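Long-range contacts in beta-ketoacyl synthase (Pseudomonas aeruginosa, PDB 4CW4), which catalyses the condensation of acetyl-CoA with malonyl-ACP to form acetoacetyl-ACP, the primer that initiates fatty acid biosynthesis: residues 435-440 with 531-536; 466-471 with 515-520. All blocks are in the same frame, centred on the assembly; numbering follows the deposited sequence.

Interaction 1. Residues 435-440 with 531-536; sequences FVHAHG and EVCFIN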
ATOM      1  N   PHE A 435      16.782 -15.674  20.115  1.00 11.31           N
ATOM      2  CA  PHE A 435      17.532 -14.464  19.804  1.00 11.29           C
ATOM      3  C   PHE A 435      16.610 -13.451  19.135  1.00 10.79           C
ATOM      4  O   PHE A 435      15.505 -13.787  18.686  1.00 11.81           O
ATOM      5  CB  PHE A 435      18.797 -14.764  18.975  1.00 12.80           C
ATOM      6  CG  PHE A 435      18.555 -15.243  17.551  1.00 12.61           C
ATOM      7  CD1 PHE A 435      18.011 -16.497  17.285  1.00 12.60           C
ATOM      8  CD2 PHE A 435      18.951 -14.456  16.473  1.00 13.07           C
ATOM      9  CE1 PHE A 435      17.835 -16.934  15.965  1.00 12.79           C
ATOM     10  CE2 PHE A 435      18.768 -14.886  15.167  1.00 12.41           C
ATOM     11  CZ  PHE A 435      18.213 -16.128  14.919  1.00 12.49           C
ATOM     12  N   VAL A 436      17.074 -12.208  19.100  1.00 10.66           N
ATOM     13  CA  VAL A 436      16.304 -11.114  18.536  1.00 10.21           C
ATOM     14  C   VAL A 436      17.027 -10.549  17.325  1.00 10.64           C
ATOM     15  O   VAL A 436      18.209 -10.201  17.377  1.00 10.73           O
ATOM     16  CB  VAL A 436      16.114  -9.971  19.561  1.00 11.27           C
ATOM     17  CG1 VAL A 436      15.334  -8.795  18.936  1.00 11.09           C
ATOM     18  CG2 VAL A 436      15.430 -10.464  20.829  1.00 12.39           C
ATOM     19  N   HIS A 437      16.311 -10.486  16.216  1.00 10.18           N
ATOM     20  CA  HIS A 437      16.711  -9.675  15.076  1.00  9.70           C
ATOM     21  C   HIS A 437      16.161  -8.287  15.330  1.00  8.78           C
ATOM     22  O   HIS A 437      14.988  -7.991  15.056  1.00  9.39           O
ATOM     23  CB  HIS A 437      16.205 -10.271  13.758  1.00 10.41           C
ATOM     24  CG  HIS A 437      17.304 -10.875  12.950  1.00  9.95           C
ATOM     25  ND1 HIS A 437      18.126 -10.108  12.161  1.00 10.06           N
ATOM     26  CD2 HIS A 437      17.773 -12.149  12.871  1.00 10.14           C
ATOM     27  CE1 HIS A 437      19.052 -10.880  11.620  1.00 10.11           C
ATOM     28  NE2 HIS A 437      18.855 -12.125  12.031  1.00 10.85           N
ATOM     29  N   ALA A 438      17.021  -7.439  15.887  1.00  9.13           N
ATOM     30  CA  ALA A 438      16.624  -6.106  16.264  1.00  9.34           C
ATOM     31  C   ALA A 438      16.356  -5.275  15.038  1.00  9.41           C
ATOM     32  O   ALA A 438      16.982  -5.448  14.002  1.00 10.10           O
ATOM     33  CB  ALA A 438      17.699  -5.440  17.081  1.00 10.11           C
ATOM     34  N   HIS A 439      15.435  -4.348  15.196  1.00  9.51           N
ATOM     35  CA  HIS A 439      15.166  -3.362  14.170  1.00  9.76           C
ATOM     36  C   HIS A 439      16.480  -2.660  13.833  1.00  9.94           C
ATOM     37  O   HIS A 439      16.849  -2.561  12.673  1.00 10.14           O
ATOM     38  CB  HIS A 439      14.122  -2.369  14.649  1.00 10.02           C
ATOM     39  CG  HIS A 439      13.803  -1.318  13.643  1.00  9.89           C
ATOM     40  ND1 HIS A 439      13.267  -1.617  12.408  1.00 11.17           N
ATOM     41  CD2 HIS A 439      13.955   0.029  13.677  1.00 10.39           C
ATOM     42  CE1 HIS A 439      13.084  -0.495  11.731  1.00 11.70           C
ATOM     43  NE2 HIS A 439      13.513   0.514  12.470  1.00 10.94           N
ATOM     44  N   GLY A 440      17.181  -2.191  14.861  1.00  8.90           N
ATOM     45  CA  GLY A 440      18.575  -1.773  14.738  1.00  7.79           C
ATOM     46  C   GLY A 440      18.841  -0.883  13.544  1.00  9.79           C
ATOM     47  O   GLY A 440      19.647  -1.225  12.688  1.00  9.97           O
ATOM     48  N   GLU A 531      16.788 -21.765  18.630  1.00 15.34           N
ATOM     49  CA  GLU A 531      15.596 -22.447  18.125  1.00 14.94           C
ATOM     50  C   GLU A 531      14.481 -21.493  17.750  1.00 13.27           C
ATOM     51  O   GLU A 531      13.578 -21.879  17.032  1.00 13.56           O
ATOM     52  CB  GLU A 531      15.042 -23.438  19.157  1.00 17.13           C
ATOM     53  CG  GLU A 531      16.053 -24.459  19.695  1.00 20.22           C
ATOM     54  CD  GLU A 531      16.459 -25.525  18.694  1.00 21.88           C
ATOM     55  OE1 GLU A 531      16.144 -25.416  17.493  1.00 22.59           O
ATOM     56  OE2 GLU A 531      17.130 -26.487  19.127  1.00 23.69           O
ATOM     57  N   VAL A 532      14.545 -20.264  18.256  1.00 12.14           N
ATOM     58  CA  VAL A 532      13.488 -19.287  18.042  1.00 11.73           C
ATOM     59  C   VAL A 532      14.098 -17.927  17.774  1.00 11.41           C
ATOM     60  O   VAL A 532      15.006 -17.514  18.481  1.00 12.41           O
ATOM     61  CB  VAL A 532      12.600 -19.172  19.279  1.00 12.84           C
ATOM     62  CG1 VAL A 532      11.534 -18.055  19.116  1.00 13.60           C
ATOM     63  CG2 VAL A 532      11.956 -20.505  19.580  1.00 14.35           C
ATOM     64  N   CYS A 533      13.581 -17.231  16.753  1.00 10.11           N
ATOM     65  CA  CYS A 533      13.977 -15.853  16.503  1.00 11.46           C
ATOM     66  C   CYS A 533      12.773 -14.927  16.567  1.00 11.56           C
ATOM     67  O   CYS A 533      11.711 -15.222  15.989  1.00 12.56           O
ATOM     68  CB  CYS A 533      14.622 -15.695  15.129  1.00 12.01           C
ATOM     69  SG  CYS A 533      15.250 -14.019  14.835  1.00 13.19           S
ATOM     70  N   PHE A 534      12.954 -13.807  17.259  1.00 10.72           N
ATOM     71  CA  PHE A 534      11.990 -12.719  17.262  1.00 10.42           C
ATOM     72  C   PHE A 534      12.485 -11.641  16.302  1.00  9.71           C
ATOM     73  O   PHE A 534      13.548 -11.036  16.514  1.00 11.02           O
ATOM     74  CB  PHE A 534      11.860 -12.168  18.668  1.00 11.24           C
ATOM     75  CG  PHE A 534      11.413 -13.205  19.659  1.00 10.78           C
ATOM     76  CD1 PHE A 534      10.104 -13.618  19.683  1.00 11.86           C
ATOM     77  CD2 PHE A 534      12.307 -13.784  20.534  1.00 10.98           C
ATOM     78  CE1 PHE A 534       9.679 -14.568  20.567  1.00 11.42           C
ATOM     79  CE2 PHE A 534      11.891 -14.747  21.418  1.00 11.61           C
ATOM     80  CZ  PHE A 534      10.574 -15.142  21.437  1.00 11.47           C
ATOM     81  N   ILE A 535      11.716 -11.426  15.236  1.00  9.57           N
ATOM     82  CA  ILE A 535      12.009 -10.388  14.251  1.00  9.99           C
ATOM     83  C   ILE A 535      11.297  -9.107  14.692  1.00  9.96           C
ATOM     84  O   ILE A 535      10.070  -9.111  14.842  1.00 11.82           O
ATOM     85  CB  ILE A 535      11.479 -10.773  12.856  1.00 11.46           C
ATOM     86  CG1 ILE A 535      11.939 -12.171  12.415  1.00 13.88           C
ATOM     87  CG2 ILE A 535      11.890  -9.726  11.835  1.00 11.87           C
ATOM     88  CD1 ILE A 535      13.395 -12.374  12.315  1.00 16.31           C
ATOM     89  N   ASN A 536      12.050  -8.032  14.916  1.00  8.98           N
ATOM     90  CA  ASN A 536      11.469  -6.795  15.394  1.00  9.27           C
ATOM     91  C   ASN A 536      11.580  -5.662  14.381  1.00 10.11           C
ATOM     92  O   ASN A 536      12.629  -5.469  13.753  1.00 10.15           O
ATOM     93  CB  ASN A 536      12.110  -6.361  16.712  1.00 11.10           C
ATOM     94  CG  ASN A 536      11.230  -5.374  17.462  1.00 11.67           C
ATOM     95  OD1 ASN A 536       9.999  -5.529  17.497  1.00 12.24           O
ATOM     96  ND2 ASN A 536      11.833  -4.320  18.000  1.00 13.04           N
TER
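Strands 435-437 and 532-536 run parallel, their axes approaching to 4.7 Å at 28°, with F435, V436 and H437 facing C533, F534 and I535 in register. Four backbone bonds zip them together: F435 N to V532 O, F534 N to F435 O, H437 N to F534 O (2.8 Å) and N536 N to H437 O. All but the third lie nearly along the acceptor's C=O axis.

The F435 ring is stood up by a chi1 of 68°, which puts CG in the crowded position between the backbone N and carbonyl carbon. C533 then lies over one face of it: CB comes 3.5 Å from F435 CE1, and SG, anti to its own backbone N, sits 3.8 Å from the F435 ring centroid. The same sulfur meets H437 differently, in the plane of the imidazole at its edge, 3.7 Å from H437 CD2. The I535 tip, CD1, touches H437 CB at 3.8 Å on this side, which helix 482-496 covers. On the opposite face lie V436 and F534, F534 against V418 and A421 of helix 409-425.

Beyond the strand, H439, a predicted catalytic residue, brings its CB to 3.6 Å from N536 O. N536 is well held: OD1 accepts from S546 and N410, ND2 reaches E450 OE2, and its carbonyl takes Q486 NE2. E450 also accepts from the backbone N atoms of H439 and G440. The shared carboxylate thus ties the histidine's backbone to N536, a second shell that fixes the backbone from which the imidazole departs, consistent with a positioning role.

Interaction 2. Residues 466-471 with 515-520; sequences WPVTAV and QRLSIS
Backbone hydrogen bonds come first. Strands 466-469 and 517-519 run parallel at 36°, and three bonds join them: W466 N to R516 O, S518 N to W466 O at 2.8 Å, and V468 N to S518 O at 3.0 Å. The first two are almost straight at the hydrogen, 173° and 176°, yet each of the three donors stands above the plane of its carbonyl. S518 O, which accepts from V468 N, also receives a CA-H...O contact from P467 CA at 3.5 Å. Farther along, one water carries the connection on, donating to V468 O at 2.7 Å and accepting from S520 N at 2.9 Å.

Apolar contacts gather on the face that carries W466, L517, V468 and I519. W466 and L517 project alongside each other from neighbouring strands, and L517 CD2 comes to the edge of the indole, near its plane, 4.0 Å from W466 CE3. V468 CB rests 3.9 Å from I519 CG1, and V468 CG2 stands 4.3 Å from L517 CB, so the valine touches both neighbours. Helix 444-461 packs against this face, A458 meeting W466 and L454 meeting L517. L517 is buried, whereas S518 and I519 are partly exposed.

The polar ends look outside the pair. W466 NE1 donates to S434 OG, fixing the indole over the next strand, while R516 NH2 makes a salt bridge with D455 of helix 444-461.

Here the parallel pair, with helix 444-461 on its apolar face, is part of the layered alpha/beta architecture of the thiolase fold, in the C-terminal half of the ketosynthase.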
ATOM      1  N   TRP A 466      20.234 -12.005  26.406  1.00 12.86           N
ATOM      2  CA  TRP A 466      19.397 -12.264  25.227  1.00 12.83           C
ATOM      3  C   TRP A 466      20.175 -11.856  23.993  1.00 12.58           C
ATOM      4  O   TRP A 466      20.478 -10.678  23.824  1.00 13.37           O
ATOM      5  CB  TRP A 466      18.118 -11.451  25.288  1.00 12.50           C
ATOM      6  CG  TRP A 466      16.905 -12.013  24.583  1.00 12.28           C
ATOM      7  CD1 TRP A 466      16.756 -13.236  24.019  1.00 12.29           C
ATOM      8  CD2 TRP A 466      15.661 -11.333  24.414  1.00 12.17           C
ATOM      9  NE1 TRP A 466      15.485 -13.367  23.498  1.00 12.20           N
ATOM     10  CE2 TRP A 466      14.791 -12.208  23.737  1.00 12.65           C
ATOM     11  CE3 TRP A 466      15.205 -10.066  24.777  1.00 12.53           C
ATOM     12  CZ2 TRP A 466      13.475 -11.858  23.416  1.00 13.36           C
ATOM     13  CZ3 TRP A 466      13.905  -9.712  24.458  1.00 12.68           C
ATOM     14  CH2 TRP A 466      13.048 -10.614  23.791  1.00 12.76           C
ATOM     15  N   PRO A 467      20.506 -12.815  23.126  1.00 12.18           N
ATOM     16  CA  PRO A 467      21.357 -12.429  21.998  1.00 11.97           C
ATOM     17  C   PRO A 467      20.613 -11.568  20.990  1.00 11.41           C
ATOM     18  O   PRO A 467      19.470 -11.870  20.594  1.00 11.61           O
ATOM     19  CB  PRO A 467      21.780 -13.771  21.385  1.00 13.12           C
ATOM     20  CG  PRO A 467      21.537 -14.776  22.480  1.00 12.28           C
ATOM     21  CD  PRO A 467      20.343 -14.276  23.217  1.00 12.43           C
ATOM     22  N   VAL A 468      21.294 -10.500  20.577  1.00 10.99           N
ATOM     23  CA  VAL A 468      20.761  -9.518  19.641  1.00 11.02           C
ATOM     24  C   VAL A 468      21.680  -9.378  18.427  1.00 10.91           C
ATOM     25  O   VAL A 468      22.901  -9.271  18.560  1.00 12.11           O
ATOM     26  CB  VAL A 468      20.606  -8.130  20.329  1.00 12.13           C
ATOM     27  CG1 VAL A 468      20.169  -7.053  19.339  1.00 12.86           C
ATOM     28  CG2 VAL A 468      19.644  -8.200  21.498  1.00 12.85           C
ATOM     29  N   THR A 469      21.083  -9.360  17.240  1.00 10.04           N
ATOM     30  CA  THR A 469      21.802  -9.122  16.001  1.00 10.26           C
ATOM     31  C   THR A 469      21.048  -8.047  15.205  1.00  9.81           C
ATOM     32  O   THR A 469      19.880  -7.786  15.475  1.00 10.78           O
ATOM     33  CB  THR A 469      21.981 -10.438  15.216  1.00 11.85           C
ATOM     34  OG1 THR A 469      22.843 -10.236  14.079  1.00 11.88           O
ATOM     35  CG2 THR A 469      20.648 -11.024  14.770  1.00 11.60           C
ATOM     36  N   ALA A 470      21.739  -7.398  14.265  1.00 10.12           N
ATOM     37  CA  ALA A 470      21.183  -6.250  13.541  1.00 10.06           C
ATOM     38  C   ALA A 470      21.613  -6.251  12.073  1.00  9.73           C
ATOM     39  O   ALA A 470      22.699  -5.819  11.724  1.00  9.88           O
ATOM     40  CB  ALA A 470      21.591  -4.955  14.227  1.00 10.50           C
ATOM     41  N   VAL A 471      20.743  -6.782  11.222  1.00  8.94           N
ATOM     42  CA  VAL A 471      21.100  -7.024   9.833  1.00  8.51           C
ATOM     43  C   VAL A 471      21.395  -5.714   9.085  1.00  8.72           C
ATOM     44  O   VAL A 471      22.151  -5.716   8.115  1.00  8.92           O
ATOM     45  CB  VAL A 471      19.996  -7.822   9.105  1.00  9.64           C
ATOM     46  CG1 VAL A 471      18.802  -6.913   8.775  1.00 10.66           C
ATOM     47  CG2 VAL A 471      20.548  -8.510   7.859  1.00  9.28           C
ATOM     48  N   GLN A 515      21.331  -4.495  30.330  1.00 15.20           N
ATOM     49  CA  GLN A 515      21.477  -5.395  31.476  1.00 16.26           C
ATOM     50  C   GLN A 515      21.154  -6.845  31.115  1.00 15.46           C
ATOM     51  O   GLN A 515      21.877  -7.745  31.518  1.00 17.13           O
ATOM     52  CB  GLN A 515      20.663  -4.952  32.707  1.00 18.74           C
ATOM     53  CG  GLN A 515      20.960  -5.847  33.937  1.00 21.55           C
ATOM     54  CD  GLN A 515      20.177  -5.498  35.199  1.00 24.90           C
ATOM     55  OE1 GLN A 515      19.476  -4.482  35.282  1.00 24.89           O
ATOM     56  NE2 GLN A 515      20.297  -6.357  36.198  1.00 27.76           N
ATOM     57  N   ARG A 516      20.081  -7.060  30.353  1.00 14.38           N
ATOM     58  CA  ARG A 516      19.638  -8.407  29.986  1.00 14.25           C
ATOM     59  C   ARG A 516      19.872  -8.784  28.523  1.00 13.25           C
ATOM     60  O   ARG A 516      19.355  -9.796  28.070  1.00 14.45           O
ATOM     61  CB  ARG A 516      18.154  -8.569  30.341  1.00 16.89           C
ATOM     62  CG  ARG A 516      17.951  -8.744  31.845  1.00 20.87           C
ATOM     63  CD  ARG A 516      16.699  -8.085  32.365  1.00 24.73           C
ATOM     64  NE  ARG A 516      16.825  -6.625  32.371  1.00 27.15           N
ATOM     65  CZ  ARG A 516      16.697  -5.834  33.439  1.00 26.27           C
ATOM     66  NH1 ARG A 516      16.461  -6.332  34.647  1.00 26.23           N
ATOM     67  NH2 ARG A 516      16.810  -4.523  33.289  1.00 25.95           N
ATOM     68  N   LEU A 517      20.678  -7.999  27.809  1.00 12.45           N
ATOM     69  CA  LEU A 517      20.928  -8.220  26.387  1.00 12.31           C
ATOM     70  C   LEU A 517      22.390  -8.535  26.136  1.00 13.45           C
ATOM     71  O   LEU A 517      23.282  -8.029  26.837  1.00 15.40           O
ATOM     72  CB  LEU A 517      20.555  -6.983  25.551  1.00 12.95           C
ATOM     73  CG  LEU A 517      19.167  -6.373  25.744  1.00 12.32           C
ATOM     74  CD1 LEU A 517      18.953  -5.170  24.844  1.00 12.43           C
ATOM     75  CD2 LEU A 517      18.067  -7.390  25.519  1.00 12.70           C
ATOM     76  N   SER A 518      22.627  -9.353  25.117  1.00 13.03           N
ATOM     77  CA  SER A 518      23.978  -9.645  24.662  1.00 13.63           C
ATOM     78  C   SER A 518      24.143  -9.152  23.229  1.00 12.75           C
ATOM     79  O   SER A 518      23.694  -9.800  22.268  1.00 13.39           O
ATOM     80  CB  SER A 518      24.283 -11.138  24.738  1.00 15.32           C
ATOM     81  OG  SER A 518      25.546 -11.437  24.157  1.00 17.63           O
ATOM     82  N   ILE A 519      24.754  -7.978  23.111  1.00 12.86           N
ATOM     83  CA  ILE A 519      24.955  -7.301  21.834  1.00 13.68           C
ATOM     84  C   ILE A 519      26.451  -7.285  21.537  1.00 14.33           C
ATOM     85  O   ILE A 519      27.230  -6.640  22.254  1.00 16.32           O
ATOM     86  CB  ILE A 519      24.459  -5.837  21.872  1.00 13.77           C
ATOM     87  CG1 ILE A 519      22.987  -5.755  22.301  1.00 14.24           C
ATOM     88  CG2 ILE A 519      24.605  -5.213  20.498  1.00 14.95           C
ATOM     89  CD1 ILE A 519      22.533  -4.382  22.692  1.00 16.05           C
ATOM     90  N   SER A 520      26.872  -8.019  20.512  1.00 14.62           N
ATOM     91  CA  SER A 520      28.287  -8.178  20.240  1.00 15.54           C
ATOM     92  C   SER A 520      28.670  -7.651  18.866  1.00 14.12           C
ATOM     93  O   SER A 520      27.868  -7.721  17.923  1.00 13.43           O
ATOM     94  CB  SER A 520      28.660  -9.648  20.319  1.00 18.48           C
ATOM     95  OG  SER A 520      30.032  -9.822  20.039  1.00 20.58           O
TER
HETATM   96  O   HOH W   1      25.392 -10.116  19.148  1.00 16.64           O

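Overall arrangement
The two contacts are the outer pairings of four parallel strands in the order 532-539, 434-437, 466-469, 517-519, joined in the middle by the pairing of 434-437 with 466-469; their centres are about 9 Å apart. At that join V436 N lies 2.8 Å from P467 O and A438 N 2.9 Å from T469 O, both probable hydrogen bonds, while V436 CG2 packs 3.5 Å from W466 CE2. Interaction 1 reaches the predicted catalytic centre, where the H439 side chain is about 4 Å from that of H477, also predicted, and about 5 Å from that of C286, the inferred active-site cysteine. Interaction 2 stands farther off, its V468 side chain about 9 Å from that of H439.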